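Local coordinates for periplasmic binding protein/LacI transcriptional regulator (Mycobacterium smegmatis, PDB 6HYH) that probably serves as the sugar-binding component of an ABC transporter for L-arabinofuranose, and is seen here holding beta-D-fucofuranose, at residues I124-R129 with I160-G165; P144-Q149 with K177-Q182. All coordinates share one frame; numbering follows the deposited sequence.

Contact 1: I124-R129 with I160-G165; sequences IEEGRR and IDRKTG. With ZN (zinc ion), chain N; ZN (zinc ion), chain F; GYE (beta-D-fucofuranose), chain K.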
loop_
_atom_site.group_PDB
_atom_site.type_symbol
_atom_site.label_atom_id
_atom_site.label_comp_id
_atom_site.label_asym_id
_atom_site.label_seq_id
_atom_site.Cartn_x
_atom_site.Cartn_y
_atom_site.Cartn_z
ATOM N N ILE A 124 5.363 -7.627 -9.037
ATOM C CA ILE A 124 4.574 -8.848 -8.886
ATOM C C ILE A 124 4.178 -9.373 -10.253
ATOM O O ILE A 124 4.319 -10.566 -10.541
ATOM C CB ILE A 124 3.327 -8.612 -8.016
ATOM C CG1 ILE A 124 3.704 -8.179 -6.611
ATOM C CG2 ILE A 124 2.468 -9.864 -8.013
ATOM C CD1 ILE A 124 2.497 -7.672 -5.860
ATOM N N GLU A 125 3.697 -8.477 -11.124
ATOM C CA GLU A 125 3.176 -8.905 -12.413
ATOM C C GLU A 125 4.285 -9.375 -13.332
ATOM O O GLU A 125 4.058 -10.269 -14.160
ATOM C CB GLU A 125 2.404 -7.765 -13.071
ATOM C CG GLU A 125 2.035 -8.009 -14.530
ATOM C CD GLU A 125 0.881 -8.968 -14.715
ATOM O OE1 GLU A 125 0.482 -9.587 -13.712
ATOM O OE2 GLU A 125 0.352 -9.050 -15.851
ATOM N N GLU A 126 5.495 -8.820 -13.185
ATOM C CA GLU A 126 6.637 -9.344 -13.933
ATOM C C GLU A 126 6.883 -10.799 -13.555
ATOM O O GLU A 126 7.012 -11.679 -14.431
ATOM C CB GLU A 126 7.886 -8.492 -13.679
ATOM C CG GLU A 126 7.805 -7.029 -14.132
ATOM C CD GLU A 126 9.003 -6.184 -13.607
ATOM O OE1 GLU A 126 9.834 -6.746 -12.840
ATOM O OE2 GLU A 126 9.117 -4.969 -13.953
ATOM N N GLY A 127 6.935 -11.075 -12.242
ATOM C CA GLY A 127 7.057 -12.459 -11.789
ATOM C C GLY A 127 5.927 -13.347 -12.288
ATOM O O GLY A 127 6.153 -14.491 -12.691
ATOM N N ARG A 128 4.697 -12.821 -12.290
ATOM C CA ARG A 128 3.547 -13.611 -12.716
ATOM C C ARG A 128 3.613 -13.920 -14.203
ATOM O O ARG A 128 3.264 -15.028 -14.631
ATOM C CB ARG A 128 2.253 -12.874 -12.393
ATOM C CG ARG A 128 0.992 -13.638 -12.768
ATOM C CD ARG A 128 -0.295 -12.868 -12.362
ATOM N NE ARG A 128 -0.387 -12.609 -10.918
ATOM C CZ ARG A 128 -0.453 -11.391 -10.376
ATOM N NH1 ARG A 128 -0.448 -10.311 -11.148
ATOM N NH2 ARG A 128 -0.521 -11.244 -9.059
ATOM N N ARG A 129 4.119 -12.982 -15.006
ATOM C CA ARG A 129 4.111 -13.223 -16.438
ATOM C C ARG A 129 5.214 -14.199 -16.831
ATOM O O ARG A 129 5.014 -15.036 -17.735
ATOM C CB ARG A 129 4.234 -11.888 -17.189
ATOM C CG ARG A 129 3.197 -11.800 -18.309
ATOM C CD ARG A 129 3.382 -10.713 -19.360
ATOM N NE ARG A 129 3.618 -9.374 -18.842
ATOM C CZ ARG A 129 3.624 -8.299 -19.633
ATOM N NH1 ARG A 129 3.396 -8.463 -20.938
ATOM N NH2 ARG A 129 3.853 -7.071 -19.141
ATOM N N ILE A 160 11.179 -9.791 -3.545
ATOM C CA ILE A 160 10.035 -10.333 -2.808
ATOM C C ILE A 160 8.811 -10.426 -3.714
ATOM O O ILE A 160 8.117 -11.461 -3.769
ATOM C CB ILE A 160 9.767 -9.469 -1.560
ATOM C CG1 ILE A 160 10.928 -9.593 -0.568
ATOM C CG2 ILE A 160 8.455 -9.836 -0.920
ATOM C CD1 ILE A 160 11.047 -8.452 0.392
ATOM N N ASP A 161 8.534 -9.344 -4.451
ATOM C CA ASP A 161 7.375 -9.326 -5.335
ATOM C C ASP A 161 7.529 -10.315 -6.480
ATOM O O ASP A 161 6.572 -11.006 -6.840
ATOM C CB ASP A 161 7.167 -7.918 -5.884
ATOM C CG ASP A 161 6.480 -7.017 -4.888
ATOM O OD1 ASP A 161 5.546 -7.516 -4.227
ATOM O OD2 ASP A 161 6.870 -5.830 -4.744
ATOM N N ARG A 162 8.715 -10.385 -7.084
ATOM C CA ARG A 162 8.878 -11.267 -8.228
ATOM C C ARG A 162 8.741 -12.720 -7.809
ATOM O O ARG A 162 8.066 -13.498 -8.500
ATOM C CB ARG A 162 10.229 -11.003 -8.892
ATOM C CG ARG A 162 10.287 -9.677 -9.611
ATOM C CD ARG A 162 11.577 -9.498 -10.414
ATOM N NE ARG A 162 11.653 -8.154 -10.988
ATOM C CZ ARG A 162 12.795 -7.503 -11.210
ATOM N NH1 ARG A 162 13.969 -8.062 -10.902
ATOM N NH2 ARG A 162 12.775 -6.284 -11.725
ATOM N N LYS A 163 9.383 -13.103 -6.688
ATOM C CA LYS A 163 9.095 -14.390 -6.047
ATOM C C LYS A 163 7.593 -14.671 -5.962
ATOM O O LYS A 163 7.130 -15.727 -6.419
ATOM C CB LYS A 163 9.744 -14.470 -4.670
ATOM C CG LYS A 163 9.878 -15.905 -4.146
ATOM C CD LYS A 163 10.627 -15.938 -2.824
ATOM C CE LYS A 163 10.607 -17.317 -2.188
ATOM N NZ LYS A 163 11.524 -17.307 -1.013
ATOM N N THR A 164 6.820 -13.763 -5.330
ATOM C CA THR A 164 5.378 -14.002 -5.162
ATOM C C THR A 164 4.694 -14.228 -6.505
ATOM O O THR A 164 3.928 -15.181 -6.683
ATOM C CB THR A 164 4.712 -12.821 -4.453
ATOM O OG1 THR A 164 5.357 -12.593 -3.194
ATOM C CG2 THR A 164 3.211 -13.088 -4.228
ATOM N N GLY A 165 4.933 -13.331 -7.453
ATOM C CA GLY A 165 4.243 -13.420 -8.724
ATOM C C GLY A 165 4.597 -14.681 -9.482
ATOM O O GLY A 165 3.717 -15.342 -10.041
HETATM ZN ZN ZN N . -0.654 -10.801 -16.201
HETATM ZN ZN ZN F . 5.670 -3.956 -4.010
HETATM O O3 GYE K . 15.466 -5.817 -11.638
HETATM C C2 GYE K . 17.801 -5.410 -10.932
HETATM C C1 GYE K . 18.416 -4.306 -10.072
HETATM O O5 GYE K . 14.972 -2.709 -8.475
HETATM C C6 GYE K . 13.708 -3.557 -10.412
HETATM O O4 GYE K . 17.307 -3.721 -9.378
HETATM C C5 GYE K . 15.047 -3.120 -9.849
HETATM C C4 GYE K . 16.066 -4.239 -9.878
HETATM C C3 GYE K . 16.416 -4.834 -11.235
HETATM O O1 GYE K . 19.370 -4.754 -9.150
HETATM O O2 GYE K . 18.483 -5.655 -12.155
HETATM O O HOH W 1 0.247 -12.763 -16.625
#
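Asp161 and Ile124 meet where helix 157-170 runs beside helix 123-137 in a glycine-mediated helix pair at the sugar site of a type I periplasmic binding protein fold. The short axes come within 6.5 Å and cross at -37°. Asp161 lays its CB and OD1 against CG1 of Ile124, while OD2 turns to a zinc ion at 2.3 Å, a site to which Asp157 also belongs. Its backbone O meets Ile124 CA in a CA-H...O contact.

Arg162 links the helix pair to the ligand. Its chain runs extended from CG to NE, carrying the guanidinium out to the sugar, where NH1 and NH2 both donate to O3, NH2 at 2.7 Å, with O3 in the guanidinium plane at its edge. Glu126 OE1 accepts a hydrogen bond from Arg162 NE, 3.0 Å, nearly along its own C-O bond, and NH2 adds a weak second bond. The carboxylate and guanidinium planes lie 30° apart, and this salt bridge helps to fix the rotation of the arginine. Asp240, which also hydrogen-bonds the sugar, is a long, weak ion-pair partner of Arg162.

One turn on, Gly165 packs against Gly127 backbone to backbone, their C atoms 3.4 Å apart; neither has a side chain to separate the helices. CA of Gly165 points its hydrogen at Ile124 O, 3.4 Å away, and Gly165 O accepts a CA-H...O contact from Arg128 CA, 3.2 Å.

Contact 2: P144-Q149 with K177-Q182; sequences PVNIVQ and KIVASQ
Ile147 and Ile178 are neighbours on the face under helix 157-170, their side chains crossing at a slant, with CG1 of Ile178 lying 4.1 Å from both CB and CG2 of Ile147. Ile170 of the helix touches both isoleucines and Phe166 reaches Gln149. Further along this tight face, the Gln149 chain extends beyond CG and brings NE2 to CD1 of Ile178, while OE1 is held by Gln211. Ser181 OG, anti to its own backbone N (chi1 -170°), lies against CB of Gln149 at 3.0 Å without bonding to it.

Five backbone hydrogen bonds tie the strands together. Lys177 N to Val145 O and Ile147 N to Lys177 O begin the series; Val179 N then donates to Ile147 O, 3.0 Å away. Here the register slips by one residue, from Ile147 beside Ile178 to Val148 beside Ala180, a beta bulge in which Val179 is the extra residue. Its psi of -36° departs from the extended form, and its CG1 makes a close contact with OD1 of Asn146, whose side chain crosses it at about a right angle. Gln149 N to Ala180 O, 2.8 Å, and Gln182 N to Gln149 O resume the parallel pattern.

On the opposite face Val148 CG1 and Ala180 CB are 4.2 Å apart, and Phe198 of helix 188-201 covers both. The loose side is the margin of strand 176-183, outermost of its sheet within this chain, where Lys177 is exposed. Strand 145-151, helix 157-170 and strand 176-183 form a beta-alpha-beta unit, the helix being the crossover between two adjacent parallel strands, typical of the Rossmann-like lobes of periplasmic binding proteins.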
loop_
_atom_site.group_PDB
_atom_site.type_symbol
_atom_site.label_atom_id
_atom_site.label_comp_id
_atom_site.label_asym_id
_atom_site.label_seq_id
_atom_site.Cartn_x
_atom_site.Cartn_y
_atom_site.Cartn_z
ATOM N N PRO A 144 7.093 -34.537 -13.849
ATOM C CA PRO A 144 7.473 -33.330 -13.123
ATOM C C PRO A 144 8.461 -32.514 -13.934
ATOM O O PRO A 144 9.287 -33.043 -14.685
ATOM C CB PRO A 144 8.109 -33.872 -11.840
ATOM C CG PRO A 144 8.633 -35.168 -12.214
ATOM C CD PRO A 144 7.641 -35.741 -13.208
ATOM N N VAL A 145 8.353 -31.202 -13.770
ATOM C CA VAL A 145 9.173 -30.229 -14.472
ATOM C C VAL A 145 9.825 -29.347 -13.423
ATOM O O VAL A 145 9.129 -28.696 -12.627
ATOM C CB VAL A 145 8.330 -29.391 -15.433
ATOM C CG1 VAL A 145 9.088 -28.131 -15.857
ATOM C CG2 VAL A 145 7.894 -30.253 -16.612
ATOM N N ASN A 146 11.145 -29.244 -13.473
ATOM C CA ASN A 146 11.897 -28.813 -12.308
ATOM C C ASN A 146 12.419 -27.406 -12.523
ATOM O O ASN A 146 13.195 -27.146 -13.456
ATOM C CB ASN A 146 13.053 -29.771 -12.038
ATOM C CG ASN A 146 12.620 -30.997 -11.260
ATOM O OD1 ASN A 146 12.030 -30.889 -10.184
ATOM N ND2 ASN A 146 12.886 -32.173 -11.818
ATOM N N ILE A 147 12.024 -26.515 -11.625
ATOM C CA ILE A 147 12.325 -25.104 -11.743
ATOM C C ILE A 147 13.308 -24.762 -10.637
ATOM O O ILE A 147 13.240 -25.306 -9.527
ATOM C CB ILE A 147 11.053 -24.233 -11.678
ATOM C CG1 ILE A 147 10.095 -24.632 -12.802
ATOM C CG2 ILE A 147 11.423 -22.763 -11.828
ATOM C CD1 ILE A 147 8.658 -24.280 -12.537
ATOM N N VAL A 148 14.261 -23.920 -10.973
ATOM C CA VAL A 148 15.253 -23.405 -10.052
ATOM C C VAL A 148 15.089 -21.895 -10.062
ATOM O O VAL A 148 14.849 -21.317 -11.124
ATOM C CB VAL A 148 16.663 -23.816 -10.497
ATOM C CG1 VAL A 148 17.619 -23.290 -9.548
ATOM C CG2 VAL A 148 16.764 -25.325 -10.593
ATOM N N GLN A 149 15.098 -21.265 -8.891
ATOM C CA GLN A 149 14.904 -19.817 -8.809
ATOM C C GLN A 149 16.174 -19.135 -8.309
ATOM O O GLN A 149 16.685 -19.458 -7.227
ATOM C CB GLN A 149 13.719 -19.420 -7.904
ATOM C CG GLN A 149 12.945 -18.217 -8.471
ATOM C CD GLN A 149 11.607 -17.889 -7.792
ATOM O OE1 GLN A 149 11.537 -16.986 -6.962
ATOM N NE2 GLN A 149 10.539 -18.619 -8.154
ATOM N N LYS A 177 7.379 -27.554 -10.395
ATOM C CA LYS A 177 7.706 -27.265 -9.007
ATOM C C LYS A 177 9.085 -26.665 -8.857
ATOM O O LYS A 177 10.033 -27.053 -9.550
ATOM C CB LYS A 177 7.690 -28.524 -8.150
ATOM C CG LYS A 177 7.267 -28.263 -6.713
ATOM C CD LYS A 177 8.364 -28.599 -5.686
ATOM C CE LYS A 177 7.920 -28.205 -4.262
ATOM N NZ LYS A 177 8.929 -28.513 -3.210
ATOM N N ILE A 178 9.177 -25.715 -7.934
ATOM C CA ILE A 178 10.434 -25.034 -7.664
ATOM C C ILE A 178 11.152 -25.902 -6.641
ATOM O O ILE A 178 10.730 -25.986 -5.482
ATOM C CB ILE A 178 10.215 -23.607 -7.150
ATOM C CG1 ILE A 178 9.455 -22.783 -8.192
ATOM C CG2 ILE A 178 11.566 -22.943 -6.807
ATOM C CD1 ILE A 178 8.995 -21.412 -7.706
ATOM N N VAL A 179 12.191 -26.603 -7.085
ATOM C CA VAL A 179 12.926 -27.499 -6.201
ATOM C C VAL A 179 13.983 -26.747 -5.405
ATOM O O VAL A 179 14.239 -27.063 -4.237
ATOM C CB VAL A 179 13.517 -28.655 -7.004
ATOM C CG1 VAL A 179 12.407 -29.308 -7.777
ATOM C CG2 VAL A 179 14.584 -28.140 -7.920
ATOM N N ALA A 180 14.610 -25.758 -6.028
ATOM C CA ALA A 180 15.698 -25.017 -5.418
ATOM C C ALA A 180 15.455 -23.544 -5.693
ATOM O O ALA A 180 14.995 -23.176 -6.782
ATOM C CB ALA A 180 17.053 -25.449 -5.972
ATOM N N SER A 181 15.700 -22.716 -4.682
ATOM C CA SER A 181 15.508 -21.277 -4.809
ATOM C C SER A 181 16.431 -20.593 -3.812
ATOM O O SER A 181 16.363 -20.881 -2.610
ATOM C CB SER A 181 14.043 -20.887 -4.568
ATOM O OG SER A 181 13.807 -19.521 -4.908
ATOM N N GLN A 182 17.328 -19.738 -4.307
ATOM C CA GLN A 182 18.219 -19.048 -3.389
ATOM C C GLN A 182 18.692 -17.728 -3.989
ATOM O O GLN A 182 18.637 -17.515 -5.199
ATOM C CB GLN A 182 19.405 -19.928 -3.002
ATOM C CG GLN A 182 20.218 -19.278 -1.926
ATOM C CD GLN A 182 21.640 -19.761 -1.890
ATOM O OE1 GLN A 182 21.945 -20.888 -2.312
ATOM N NE2 GLN A 182 22.543 -18.878 -1.448
#

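Contact 1 and contact 2 have centres 15 Å apart and lie in one lobe of the protein. Their segments alternate along the chain: helix 123-137 leads to strand 145-151, then helix 157-170, then strand 176-183. Helix 157-170 is thus shared: it is one partner in contact 1 and the crossover connection between the two strands of contact 2. The contacts touch directly where Lys163 CG packs on Gln149 OE1, 3.4 Å away. Strands 145-151 and 176-183, the latter outermost, pack against one side of the helix, while another side meets helix 123-137, so the sheet and part of the sugar site are joined through one helix; residues of the other lobe complete the pocket.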